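Local structure of protein pof8 (Schizosaccharomyces pombe, 6TZN) at residues L13-L19 and T57-W63; C72-F76 and L102-L106; S26-S30 and P47-Y52; L19-T23 and Q83-D87. The protein binds telomerase RNA specifically and promotes its assembly with the catalytic subunit into the telomerase holoenzyme. One frame throughout, in Å; residues are numbered along the deposited sequence.

In the fold
The four contacts illustrate how an RRM fold is held together from its sheet outward. Interaction 1 pairs the two central strands of an antiparallel sheet ordered 47-51, 58-63, 13-17, 103-106. Interactions 2 and 3, their centres about 9 Å from that of interaction 1 and 14 Å apart, lay helices 66-78 and 25-39 against the edge strands on the same side. Interaction 4 joins two loops, its centre about 13 Å from that of interaction 1, with which it shares Leu19. Along the chain, interaction 3 falls between the segments of interaction 1, interaction 2 follows both, and the segments of interaction 4 alternate with those of 1 and 2 and bracket 3, knitting a single domain.

Interaction 1 (L13-L19 and T57-W63); sequences LTRIKNL and TEAIIRW. With NO3 (nitrate ion), chain B.
Thr14 with Ile61 and Ile16 with Ala59 are the hydrogen-bonded pairs of two antiparallel strands, 13-17 and 58-63, which form the centre of the RRM sheet. Between them falls the non-hydrogen-bonded pair Arg15-Ile60, and Arg15 is worth following outward. Its CB lies 4.1 Å and its CG 3.9 Å from Ala59 O, so the base of the chain runs beside the neighbouring backbone. CD comes 3.6 Å from Glu58 OE1. A bend at chi3 (-81°) then turns the guanidinium back along the sheet; NE makes a long salt bridge of 3.4 Å to Glu58 OE1, with the guanidinium and carboxylate planes 64° apart. At the tip NH2 passes 4.1 Å from Ile60 CD1 and reaches its second carboxylate, that of Glu111 in helix 109-119, the helix laid over this face as expected of an xRRM. The other face is apolar: Ile16 CG1 crosses Ile61 CG1, and Leu19 CD1 touches the methyl of Ala59. Thr14 is the polar exception there, its OG1 accepting the indole N-H of Trp63 (NE1 to OG1 2.9 Å, 160° at the hydrogen), within the ring plane. At the far end Arg62 holds a nitrate, probably from the crystallisation liquor, by a two-pronged grip: NE to O1 at 2.9 Å and NH2 to O3 at 3.0 Å.

Interaction 2 (C72-F76 and L102-L106); sequences CINAF and LIAEL
Leu102 meets Phe76 just before strand 103-106 begins, where helix 66-78 covers the edge of the RRM sheet. Its CB lies 3.8 Å from Phe76 CD1, and CD1 of the leucine reaches toward CE1, the two side chains crossing at a slant. The carbonyl of Leu102 turns to water instead: a molecule 2.7 Å from Leu102 O donates also to Phe76 O, at 2.9 Å, tying the lead-in to the strand to the helix backbone. Ala104 is the next residue to face the helix, and its single methyl serves three partners. Ala104 CB sits 3.8 Å from Phe76 CD2, 3.7 Å from Ile73 CD1 and 4.1 Å from Cys72 SG, so that one small side chain lets the helix come close. A second water joins Ala104 O to Ile73 O. Beyond it, Ile73 CD1 lies 3.4 Å from the same Ala104 O and extends alongside the backbone nitrogens of Glu105 and Leu106; a bend at chi2 (-55°) brings this methyl over the strand backbone. No direct hydrogen bond crosses the contact, and the two waters supply its polar links. The helix and strand segments run roughly antiparallel, 148° between their directions. Strand 103-106 pairs on its inner side with strand 13-17, Ala104 also touching Ile16, while Phe76 and Ala75 reach across to Leu31 and Val35 of helix 25-39.

Interaction 3 (S26-S30 and P47-Y52); sequences STIHS and PMYIDY
The rings of Tyr52 and His29 each take an aliphatic carbon from the opposite segment on one face. Ile28 CD1 stands over the Tyr52 ring, 3.8 Å from its centroid and 21° off the normal, shifted toward CG; Pro47 CG stands over the His29 ring at 4.0 Å and 28°. Both are CH-pi contacts, one with the aromatic in segment 47-52 and the other with it on the helix. A water meets His29 at the ring edge, in plane, 3.1 Å from ND1. Between the rings lies Ile50, whose CD1 touches His29 CB at 3.7 Å while its CG2 faces Ile28 CG2 at 4.1 Å. Ile28 thus works with both branches: CG2, anti to the backbone N, goes to Ile50, and the extended CG1-CD1 arm goes to Tyr52. Cut back to alanine, this position would probably leave the Tyr52 face without its methyl partner and a gap beside Ile50. The contact seats helix 25-39 on strand 47-51, the outer strand beside 58-63 in this RRM sheet; on that strand Met48 and Tyr49 together oppose Arg62 in a classic beta bulge. With no direct hydrogen bond between helix and strand, the contact rests mainly on apolar packing and the two CH-pi contacts, probably helped by burial from water, while Tyr52 OH bonds to Glu56 O and His29 ND1 turns to water.

Interaction 4 (L19-T23 and Q83-D87); sequences LHPLT and QNSHD
The type I beta turn from His20 to Thr23, in the loop that leads from strand 13-17 into helix 25-39, docks on residues 83-86 of the long loop after helix 66-78. Gln83 spans the turn with its terminal amide: OE1 accepts the N-H of His20 (2.9 Å, 161° at the hydrogen) and NE2 gives a longer bond to Thr23 OG1 (3.3 Å). That hydroxyl donates its own hydrogen bond to His86 O (OG1 to O 2.8 Å), and Thr23 thus links the side-chain amide to a backbone carbonyl. Gln83 NE2 is gripped a second time by Asp88 O. The His20 ring is sandwiched: the Ser85-His86 peptide lies over one face, with His86 N above the ring centre, and Pro21 CD covers the opposite face. The His20 CG, anti to the backbone N (chi1 -169°) and beside the carbonyl carbon, puts ND1 where it takes the N-H of Leu22 (N to ND1 3.1 Å). Because His20 ND1 acts as acceptor, that ring is probably neutral, with its proton on NE2. A leucine in its place would probably leave Leu22 N without this acceptor and the Ser85-His86 peptide without its flat cover. Near the end of the turn Leu22 O lies 3.3 Å from His86 CB. Side chains thus bind several backbone groups (His20 N, Leu22 N, His86 O), which probably helps to hold two loops without regular secondary structure.

Interaction 1 (L13-L19 and T57-W63)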
loop_
_atom_site.group_PDB
_atom_site.type_symbol
_atom_site.label_atom_id
_atom_site.label_comp_id
_atom_site.label_asym_id
_atom_site.label_seq_id
_atom_site.Cartn_x
_atom_site.Cartn_y
_atom_site.Cartn_z
ATOM N N LEU A 13 7.932 5.620 -1.933
ATOM C CA LEU A 13 6.869 5.026 -2.741
ATOM C C LEU A 13 6.797 3.523 -2.523
ATOM O O LEU A 13 7.810 2.827 -2.644
ATOM C CB LEU A 13 7.121 5.284 -4.227
ATOM C CG LEU A 13 7.400 6.716 -4.667
ATOM C CD1 LEU A 13 7.725 6.731 -6.155
ATOM C CD2 LEU A 13 6.205 7.617 -4.360
ATOM N N THR A 14 5.599 3.015 -2.235
ATOM C CA THR A 14 5.368 1.577 -2.163
ATOM C C THR A 14 4.250 1.190 -3.117
ATOM O O THR A 14 3.183 1.812 -3.122
ATOM C CB THR A 14 5.002 1.098 -0.749
ATOM O OG1 THR A 14 3.741 1.652 -0.348
ATOM C CG2 THR A 14 6.093 1.472 0.249
ATOM N N ARG A 15 4.486 0.159 -3.912
ATOM C CA ARG A 15 3.426 -0.434 -4.706
ATOM C C ARG A 15 2.721 -1.473 -3.849
ATOM O O ARG A 15 3.376 -2.307 -3.215
ATOM C CB ARG A 15 4.006 -1.106 -5.946
ATOM C CG ARG A 15 2.978 -1.919 -6.717
ATOM C CD ARG A 15 3.558 -2.468 -7.999
ATOM N NE ARG A 15 3.551 -1.454 -9.044
ATOM C CZ ARG A 15 4.634 -0.825 -9.481
ATOM N NH1 ARG A 15 5.824 -1.107 -8.965
ATOM N NH2 ARG A 15 4.526 0.087 -10.437
ATOM N N ILE A 16 1.396 -1.401 -3.799
ATOM C CA ILE A 16 0.573 -2.412 -3.149
ATOM C C ILE A 16 -0.056 -3.257 -4.241
ATOM O O ILE A 16 -0.670 -2.715 -5.167
ATOM C CB ILE A 16 -0.521 -1.771 -2.275
ATOM C CG1 ILE A 16 0.056 -0.683 -1.365
ATOM C CG2 ILE A 16 -1.267 -2.850 -1.491
ATOM C CD1 ILE A 16 1.066 -1.193 -0.373
ATOM N N LYS A 17 0.112 -4.572 -4.159
ATOM C CA LYS A 17 -0.429 -5.491 -5.150
ATOM C C LYS A 17 -1.461 -6.417 -4.524
ATOM O O LYS A 17 -1.413 -6.717 -3.325
ATOM C CB LYS A 17 0.676 -6.345 -5.782
ATOM C CG LYS A 17 1.694 -5.528 -6.553
ATOM C CD LYS A 17 2.599 -6.406 -7.392
ATOM C CE LYS A 17 3.499 -7.265 -6.532
ATOM N NZ LYS A 17 4.347 -8.146 -7.380
ATOM N N ASN A 18 -2.384 -6.885 -5.373
ATOM C CA ASN A 18 -3.433 -7.840 -5.014
ATOM C C ASN A 18 -4.548 -7.219 -4.179
ATOM O O ASN A 18 -5.211 -7.908 -3.401
ATOM C CB ASN A 18 -2.873 -9.125 -4.403
ATOM C CG ASN A 18 -1.862 -9.775 -5.309
ATOM O OD1 ASN A 18 -2.102 -9.926 -6.511
ATOM N ND2 ASN A 18 -0.718 -10.153 -4.751
ATOM N N LEU A 19 -4.783 -5.923 -4.364
ATOM C CA LEU A 19 -5.991 -5.307 -3.840
ATOM C C LEU A 19 -7.215 -5.875 -4.550
ATOM O O LEU A 19 -7.145 -6.311 -5.706
ATOM C CB LEU A 19 -5.953 -3.800 -4.086
ATOM C CG LEU A 19 -4.901 -3.036 -3.280
ATOM C CD1 LEU A 19 -4.649 -1.672 -3.894
ATOM C CD2 LEU A 19 -5.347 -2.914 -1.829
ATOM N N THR A 57 -5.827 -3.746 -9.572
ATOM C CA THR A 57 -5.514 -4.500 -8.365
ATOM C C THR A 57 -4.241 -4.001 -7.700
ATOM O O THR A 57 -3.739 -4.648 -6.776
ATOM C CB THR A 57 -5.416 -5.997 -8.673
ATOM O OG1 THR A 57 -4.362 -6.218 -9.616
ATOM C CG2 THR A 57 -6.728 -6.529 -9.237
ATOM N N GLU A 58 -3.707 -2.871 -8.155
ATOM C CA GLU A 58 -2.487 -2.299 -7.606
ATOM C C GLU A 58 -2.702 -0.820 -7.332
ATOM O O GLU A 58 -3.545 -0.168 -7.960
ATOM C CB GLU A 58 -1.299 -2.472 -8.566
ATOM C CG GLU A 58 -0.965 -3.921 -8.881
ATOM C CD GLU A 58 0.218 -4.069 -9.819
ATOM O OE1 GLU A 58 0.792 -3.037 -10.228
ATOM O OE2 GLU A 58 0.569 -5.223 -10.147
ATOM N N ALA A 59 -1.941 -0.298 -6.374
ATOM C CA ALA A 59 -1.899 1.130 -6.099
ATOM C C ALA A 59 -0.460 1.518 -5.804
ATOM O O ALA A 59 0.358 0.684 -5.406
ATOM C CB ALA A 59 -2.783 1.495 -4.900
ATOM N N ILE A 60 -0.149 2.798 -5.985
ATOM C CA ILE A 60 1.138 3.345 -5.557
ATOM C C ILE A 60 0.875 4.319 -4.420
ATOM O O ILE A 60 0.080 5.253 -4.568
ATOM C CB ILE A 60 1.896 4.030 -6.706
ATOM C CG1 ILE A 60 2.244 3.010 -7.794
ATOM C CG2 ILE A 60 3.145 4.721 -6.166
ATOM C CD1 ILE A 60 2.997 3.594 -8.970
ATOM N N ILE A 61 1.529 4.091 -3.283
ATOM C CA ILE A 61 1.378 4.932 -2.103
ATOM C C ILE A 61 2.593 5.843 -1.991
ATOM O O ILE A 61 3.738 5.369 -1.997
ATOM C CB ILE A 61 1.233 4.083 -0.825
ATOM C CG1 ILE A 61 0.287 2.891 -1.039
ATOM C CG2 ILE A 61 0.788 4.969 0.340
ATOM C CD1 ILE A 61 -1.120 3.274 -1.483
ATOM N N ARG A 62 2.352 7.149 -1.881
ATOM C CA ARG A 62 3.392 8.122 -1.557
ATOM C C ARG A 62 3.290 8.389 -0.060
ATOM O O ARG A 62 2.359 9.061 0.400
ATOM C CB ARG A 62 3.213 9.406 -2.372
ATOM C CG ARG A 62 4.383 10.405 -2.302
ATOM C CD ARG A 62 4.362 11.243 -1.026
ATOM N NE ARG A 62 4.947 12.561 -1.230
ATOM C CZ ARG A 62 5.629 13.253 -0.322
ATOM N NH1 ARG A 62 5.881 12.744 0.881
ATOM N NH2 ARG A 62 6.073 14.465 -0.631
ATOM N N TRP A 63 4.250 7.863 0.698
ATOM C CA TRP A 63 4.252 8.015 2.143
ATOM C C TRP A 63 4.859 9.355 2.529
ATOM O O TRP A 63 5.593 9.980 1.759
ATOM C CB TRP A 63 5.037 6.870 2.781
ATOM C CG TRP A 63 4.322 5.571 2.616
ATOM C CD1 TRP A 63 4.502 4.647 1.617
ATOM C CD2 TRP A 63 3.285 5.058 3.456
ATOM N NE1 TRP A 63 3.649 3.582 1.802
ATOM C CE2 TRP A 63 2.881 3.815 2.916
ATOM C CE3 TRP A 63 2.654 5.529 4.613
ATOM C CZ2 TRP A 63 1.883 3.037 3.500
ATOM C CZ3 TRP A 63 1.663 4.758 5.193
ATOM C CH2 TRP A 63 1.285 3.524 4.634
HETATM N N NO3 B . 3.940 14.899 -3.734
HETATM O O1 NO3 B . 3.831 13.650 -3.671
HETATM O O2 NO3 B . 3.109 15.565 -4.398
HETATM O O3 NO3 B . 4.882 15.503 -3.150
HETATM O O HOH W 1 -1.991 -6.933 -8.342
#

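Interaction 2 (C72-F76 and L102-L106)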
loop_
_atom_site.group_PDB
_atom_site.type_symbol
_atom_site.label_atom_id
_atom_site.label_comp_id
_atom_site.label_asym_id
_atom_site.label_seq_id
_atom_site.Cartn_x
_atom_site.Cartn_y
_atom_site.Cartn_z
ATOM N N CYS A 72 5.492 0.142 6.138
ATOM C CA CYS A 72 4.501 -0.509 5.289
ATOM C C CYS A 72 5.053 -1.803 4.697
ATOM O O CYS A 72 4.390 -2.850 4.726
ATOM C CB CYS A 72 4.082 0.458 4.183
ATOM S SG CYS A 72 2.971 -0.257 2.964
ATOM N N ILE A 73 6.269 -1.750 4.146
ATOM C CA ILE A 73 6.874 -2.946 3.564
ATOM C C ILE A 73 6.985 -4.052 4.605
ATOM O O ILE A 73 6.629 -5.211 4.351
ATOM C CB ILE A 73 8.246 -2.616 2.948
ATOM C CG1 ILE A 73 8.110 -1.566 1.844
ATOM C CG2 ILE A 73 8.908 -3.884 2.425
ATOM C CD1 ILE A 73 7.145 -1.945 0.776
ATOM N N ASN A 74 7.472 -3.708 5.802
ATOM C CA ASN A 74 7.637 -4.712 6.850
ATOM C C ASN A 74 6.293 -5.290 7.272
ATOM O O ASN A 74 6.180 -6.494 7.533
ATOM C CB ASN A 74 8.350 -4.098 8.055
ATOM C CG ASN A 74 9.799 -3.765 7.765
ATOM O OD1 ASN A 74 10.392 -4.303 6.832
ATOM N ND2 ASN A 74 10.378 -2.874 8.568
ATOM N N ALA A 75 5.262 -4.445 7.342
ATOM C CA ALA A 75 3.948 -4.890 7.794
ATOM C C ALA A 75 3.377 -5.966 6.877
ATOM O O ALA A 75 2.894 -7.005 7.345
ATOM C CB ALA A 75 3.002 -3.694 7.869
ATOM N N PHE A 76 3.402 -5.733 5.563
ATOM C CA PHE A 76 2.838 -6.726 4.655
ATOM C C PHE A 76 3.730 -7.944 4.480
ATOM O O PHE A 76 3.228 -9.016 4.123
ATOM C CB PHE A 76 2.482 -6.101 3.308
ATOM C CG PHE A 76 1.267 -5.231 3.366
ATOM C CD1 PHE A 76 -0.001 -5.792 3.371
ATOM C CD2 PHE A 76 1.394 -3.851 3.456
ATOM C CE1 PHE A 76 -1.123 -4.995 3.440
ATOM C CE2 PHE A 76 0.277 -3.044 3.521
ATOM C CZ PHE A 76 -0.990 -3.618 3.509
ATOM N N LEU A 102 -1.982 -9.781 -0.111
ATOM C CA LEU A 102 -1.494 -8.428 -0.333
ATOM C C LEU A 102 0.031 -8.375 -0.205
ATOM O O LEU A 102 0.620 -8.957 0.716
ATOM C CB LEU A 102 -2.136 -7.482 0.681
ATOM C CG LEU A 102 -3.625 -7.222 0.418
ATOM C CD1 LEU A 102 -4.326 -6.753 1.672
ATOM C CD2 LEU A 102 -3.779 -6.193 -0.696
ATOM N N ILE A 103 0.662 -7.651 -1.128
ATOM C CA ILE A 103 2.110 -7.500 -1.207
ATOM C C ILE A 103 2.423 -6.013 -1.295
ATOM O O ILE A 103 1.713 -5.264 -1.973
ATOM C CB ILE A 103 2.655 -8.215 -2.462
ATOM C CG1 ILE A 103 2.510 -9.730 -2.324
ATOM C CG2 ILE A 103 4.112 -7.811 -2.748
ATOM C CD1 ILE A 103 2.876 -10.477 -3.577
ATOM N N ALA A 104 3.481 -5.580 -0.614
ATOM C CA ALA A 104 3.977 -4.214 -0.735
ATOM C C ALA A 104 5.447 -4.249 -1.127
ATOM O O ALA A 104 6.234 -4.988 -0.526
ATOM C CB ALA A 104 3.783 -3.417 0.560
ATOM N N GLU A 105 5.813 -3.451 -2.124
ATOM C CA GLU A 105 7.178 -3.386 -2.632
ATOM C C GLU A 105 7.616 -1.933 -2.737
ATOM O O GLU A 105 6.854 -1.080 -3.201
ATOM C CB GLU A 105 7.284 -4.011 -4.034
ATOM C CG GLU A 105 6.639 -5.375 -4.191
ATOM C CD GLU A 105 6.644 -5.857 -5.631
ATOM O OE1 GLU A 105 6.650 -7.090 -5.843
ATOM O OE2 GLU A 105 6.639 -5.009 -6.552
ATOM N N LEU A 106 8.853 -1.661 -2.330
ATOM C CA LEU A 106 9.411 -0.327 -2.478
ATOM C C LEU A 106 9.741 -0.082 -3.943
ATOM O O LEU A 106 10.346 -0.934 -4.604
ATOM C CB LEU A 106 10.676 -0.209 -1.630
ATOM C CG LEU A 106 11.244 1.200 -1.453
ATOM C CD1 LEU A 106 10.347 2.043 -0.560
ATOM C CD2 LEU A 106 12.663 1.115 -0.882
HETATM O O HOH W 2 6.008 -6.292 1.954
HETATM O O HOH W 3 2.957 -10.083 1.471
#

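Interaction 3 (S26-S30 and P47-Y52)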
loop_
_atom_site.group_PDB
_atom_site.type_symbol
_atom_site.label_atom_id
_atom_site.label_comp_id
_atom_site.label_asym_id
_atom_site.label_seq_id
_atom_site.Cartn_x
_atom_site.Cartn_y
_atom_site.Cartn_z
ATOM N N SER A 26 -10.525 5.323 -0.288
ATOM C CA SER A 26 -10.869 5.392 1.128
ATOM C C SER A 26 -10.618 4.058 1.822
ATOM O O SER A 26 -10.047 4.014 2.924
ATOM C CB SER A 26 -12.330 5.803 1.293
ATOM O OG SER A 26 -12.703 5.775 2.656
ATOM N N THR A 27 -11.029 2.956 1.190
ATOM C CA THR A 27 -10.793 1.642 1.774
ATOM C C THR A 27 -9.306 1.335 1.833
ATOM O O THR A 27 -8.823 0.809 2.839
ATOM C CB THR A 27 -11.539 0.558 0.992
ATOM O OG1 THR A 27 -12.932 0.881 0.947
ATOM C CG2 THR A 27 -11.363 -0.811 1.650
ATOM N N ILE A 28 -8.563 1.661 0.771
ATOM C CA ILE A 28 -7.118 1.437 0.793
ATOM C C ILE A 28 -6.479 2.204 1.942
ATOM O O ILE A 28 -5.644 1.667 2.678
ATOM C CB ILE A 28 -6.477 1.793 -0.563
ATOM C CG1 ILE A 28 -7.027 0.903 -1.679
ATOM C CG2 ILE A 28 -4.956 1.706 -0.470
ATOM C CD1 ILE A 28 -6.748 1.461 -3.075
ATOM N N HIS A 29 -6.877 3.460 2.130
ATOM C CA HIS A 29 -6.332 4.253 3.229
ATOM C C HIS A 29 -6.609 3.586 4.573
ATOM O O HIS A 29 -5.710 3.445 5.411
ATOM C CB HIS A 29 -6.922 5.665 3.194
ATOM C CG HIS A 29 -6.314 6.594 4.197
ATOM N ND1 HIS A 29 -5.490 7.638 3.835
ATOM C CD2 HIS A 29 -6.412 6.641 5.546
ATOM C CE1 HIS A 29 -5.109 8.290 4.919
ATOM N NE2 HIS A 29 -5.648 7.701 5.971
ATOM N N SER A 30 -7.853 3.153 4.791
ATOM C CA SER A 30 -8.204 2.507 6.051
ATOM C C SER A 30 -7.452 1.198 6.231
ATOM O O SER A 30 -6.994 0.885 7.340
ATOM C CB SER A 30 -9.710 2.256 6.104
ATOM O OG SER A 30 -10.407 3.484 6.129
ATOM N N PRO A 47 -0.114 7.859 4.829
ATOM C CA PRO A 47 -0.043 7.696 3.378
ATOM C C PRO A 47 -0.557 8.970 2.741
ATOM O O PRO A 47 -1.768 9.166 2.602
ATOM C CB PRO A 47 -0.975 6.507 3.114
ATOM C CG PRO A 47 -1.968 6.547 4.236
ATOM C CD PRO A 47 -1.339 7.277 5.396
ATOM N N MET A 48 0.363 9.861 2.378
ATOM C CA MET A 48 -0.039 11.197 1.960
ATOM C C MET A 48 -0.882 11.150 0.696
ATOM O O MET A 48 -1.905 11.837 0.593
ATOM C CB MET A 48 1.187 12.065 1.722
ATOM C CG MET A 48 0.803 13.473 1.351
ATOM S SD MET A 48 2.243 14.489 1.078
ATOM C CE MET A 48 3.192 13.946 2.469
ATOM N N TYR A 49 -0.460 10.364 -0.287
ATOM C CA TYR A 49 -1.211 10.227 -1.525
ATOM C C TYR A 49 -1.322 8.762 -1.897
ATOM O O TYR A 49 -0.384 7.982 -1.711
ATOM C CB TYR A 49 -0.559 11.025 -2.659
ATOM C CG TYR A 49 -0.477 12.495 -2.331
ATOM C CD1 TYR A 49 -1.633 13.240 -2.134
ATOM C CD2 TYR A 49 0.749 13.132 -2.181
ATOM C CE1 TYR A 49 -1.578 14.583 -1.818
ATOM C CE2 TYR A 49 0.816 14.488 -1.879
ATOM C CZ TYR A 49 -0.354 15.201 -1.684
ATOM O OH TYR A 49 -0.321 16.540 -1.371
ATOM N N ILE A 50 -2.489 8.395 -2.400
ATOM C CA ILE A 50 -2.767 7.057 -2.885
ATOM C C ILE A 50 -3.122 7.197 -4.353
ATOM O O ILE A 50 -4.121 7.843 -4.694
ATOM C CB ILE A 50 -3.915 6.413 -2.095
ATOM C CG1 ILE A 50 -3.521 6.283 -0.619
ATOM C CG2 ILE A 50 -4.303 5.066 -2.700
ATOM C CD1 ILE A 50 -4.652 5.823 0.273
ATOM N N ASP A 51 -2.295 6.631 -5.224
ATOM C CA ASP A 51 -2.579 6.630 -6.655
ATOM C C ASP A 51 -3.267 5.311 -6.976
ATOM O O ASP A 51 -2.645 4.243 -6.920
ATOM C CB ASP A 51 -1.300 6.802 -7.471
ATOM C CG ASP A 51 -0.575 8.124 -7.188
ATOM O OD1 ASP A 51 -1.150 9.053 -6.570
ATOM O OD2 ASP A 51 0.591 8.234 -7.603
ATOM N N TYR A 52 -4.558 5.373 -7.283
ATOM C CA TYR A 52 -5.332 4.164 -7.509
ATOM C C TYR A 52 -6.415 4.449 -8.535
ATOM O O TYR A 52 -7.088 5.478 -8.458
ATOM C CB TYR A 52 -5.975 3.643 -6.216
ATOM C CG TYR A 52 -6.849 2.448 -6.477
ATOM C CD1 TYR A 52 -6.294 1.211 -6.792
ATOM C CD2 TYR A 52 -8.234 2.565 -6.475
ATOM C CE1 TYR A 52 -7.093 0.115 -7.068
ATOM C CE2 TYR A 52 -9.040 1.475 -6.744
ATOM C CZ TYR A 52 -8.468 0.259 -7.042
ATOM O OH TYR A 52 -9.266 -0.815 -7.337
HETATM O O HOH W 4 -3.958 9.061 1.514
#

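Interaction 4 (L19-T23 and Q83-D87)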
loop_
_atom_site.group_PDB
_atom_site.type_symbol
_atom_site.label_atom_id
_atom_site.label_comp_id
_atom_site.label_asym_id
_atom_site.label_seq_id
_atom_site.Cartn_x
_atom_site.Cartn_y
_atom_site.Cartn_z
ATOM N N LEU A 19 -4.783 -5.923 -4.364
ATOM C CA LEU A 19 -5.991 -5.307 -3.840
ATOM C C LEU A 19 -7.215 -5.875 -4.550
ATOM O O LEU A 19 -7.145 -6.311 -5.706
ATOM C CB LEU A 19 -5.953 -3.800 -4.086
ATOM C CG LEU A 19 -4.901 -3.036 -3.280
ATOM C CD1 LEU A 19 -4.649 -1.672 -3.894
ATOM C CD2 LEU A 19 -5.347 -2.914 -1.829
ATOM N N HIS A 20 -8.338 -5.878 -3.850
ATOM C CA HIS A 20 -9.592 -6.231 -4.500
ATOM C C HIS A 20 -9.867 -5.255 -5.644
ATOM O O HIS A 20 -9.756 -4.036 -5.453
ATOM C CB HIS A 20 -10.739 -6.211 -3.502
ATOM C CG HIS A 20 -11.997 -6.813 -4.037
ATOM N ND1 HIS A 20 -12.802 -6.170 -4.958
ATOM C CD2 HIS A 20 -12.572 -8.016 -3.805
ATOM C CE1 HIS A 20 -13.821 -6.952 -5.263
ATOM N NE2 HIS A 20 -13.704 -8.079 -4.581
ATOM N N PRO A 21 -10.214 -5.745 -6.840
ATOM C CA PRO A 21 -10.283 -4.847 -8.006
ATOM C C PRO A 21 -11.367 -3.788 -7.907
ATOM O O PRO A 21 -11.297 -2.785 -8.625
ATOM C CB PRO A 21 -10.539 -5.805 -9.182
ATOM C CG PRO A 21 -11.160 -7.014 -8.548
ATOM C CD PRO A 21 -10.461 -7.148 -7.211
ATOM N N LEU A 22 -12.370 -3.972 -7.053
ATOM C CA LEU A 22 -13.465 -3.019 -6.975
ATOM C C LEU A 22 -13.398 -2.149 -5.723
ATOM O O LEU A 22 -14.392 -1.521 -5.348
ATOM C CB LEU A 22 -14.811 -3.719 -7.170
ATOM C CG LEU A 22 -14.958 -4.292 -8.597
ATOM C CD1 LEU A 22 -16.056 -5.333 -8.671
ATOM C CD2 LEU A 22 -15.187 -3.189 -9.634
ATOM N N THR A 23 -12.223 -2.072 -5.091
ATOM C CA THR A 23 -12.027 -1.238 -3.915
ATOM C C THR A 23 -11.901 0.234 -4.322
ATOM O O THR A 23 -12.102 0.603 -5.486
ATOM C CB THR A 23 -10.845 -1.760 -3.095
ATOM O OG1 THR A 23 -10.931 -1.244 -1.761
ATOM C CG2 THR A 23 -9.496 -1.359 -3.712
ATOM N N GLN A 83 -7.638 -9.031 0.983
ATOM C CA GLN A 83 -8.893 -8.301 0.976
ATOM C C GLN A 83 -9.999 -9.224 0.475
ATOM O O GLN A 83 -9.924 -9.729 -0.649
ATOM C CB GLN A 83 -8.758 -7.082 0.073
ATOM C CG GLN A 83 -9.187 -5.833 0.740
ATOM C CD GLN A 83 -9.145 -4.627 -0.169
ATOM O OE1 GLN A 83 -8.559 -4.653 -1.261
ATOM N NE2 GLN A 83 -9.768 -3.553 0.281
ATOM N N ASN A 84 -11.018 -9.445 1.305
ATOM C CA ASN A 84 -12.099 -10.381 1.001
ATOM C C ASN A 84 -13.268 -9.748 0.259
ATOM O O ASN A 84 -14.133 -10.473 -0.246
ATOM C CB ASN A 84 -12.621 -11.000 2.294
ATOM C CG ASN A 84 -11.561 -11.794 3.006
ATOM O OD1 ASN A 84 -11.166 -12.856 2.529
ATOM N ND2 ASN A 84 -11.073 -11.280 4.144
ATOM N N SER A 85 -13.327 -8.429 0.194
ATOM C CA SER A 85 -14.399 -7.741 -0.504
ATOM C C SER A 85 -13.893 -6.344 -0.803
ATOM O O SER A 85 -12.827 -5.940 -0.340
ATOM C CB SER A 85 -15.652 -7.682 0.363
ATOM O OG SER A 85 -15.421 -6.838 1.482
ATOM N N HIS A 86 -14.677 -5.597 -1.577
ATOM C CA HIS A 86 -14.219 -4.279 -1.985
ATOM C C HIS A 86 -14.085 -3.313 -0.813
ATOM O O HIS A 86 -13.348 -2.331 -0.926
ATOM C CB HIS A 86 -15.150 -3.714 -3.057
ATOM C CG HIS A 86 -16.494 -3.319 -2.539
ATOM N ND1 HIS A 86 -16.739 -2.087 -1.971
ATOM C CD2 HIS A 86 -17.673 -3.985 -2.519
ATOM C CE1 HIS A 86 -18.008 -2.015 -1.613
ATOM N NE2 HIS A 86 -18.598 -3.151 -1.938
ATOM N N ASP A 87 -14.773 -3.561 0.307
ATOM C CA ASP A 87 -14.751 -2.646 1.445
ATOM C C ASP A 87 -14.112 -3.268 2.680
ATOM O O ASP A 87 -14.296 -2.765 3.794
ATOM C CB ASP A 87 -16.135 -2.064 1.755
ATOM C CG ASP A 87 -17.200 -3.124 1.965
ATOM O OD1 ASP A 87 -16.867 -4.311 2.135
ATOM O OD2 ASP A 87 -18.403 -2.765 1.952
#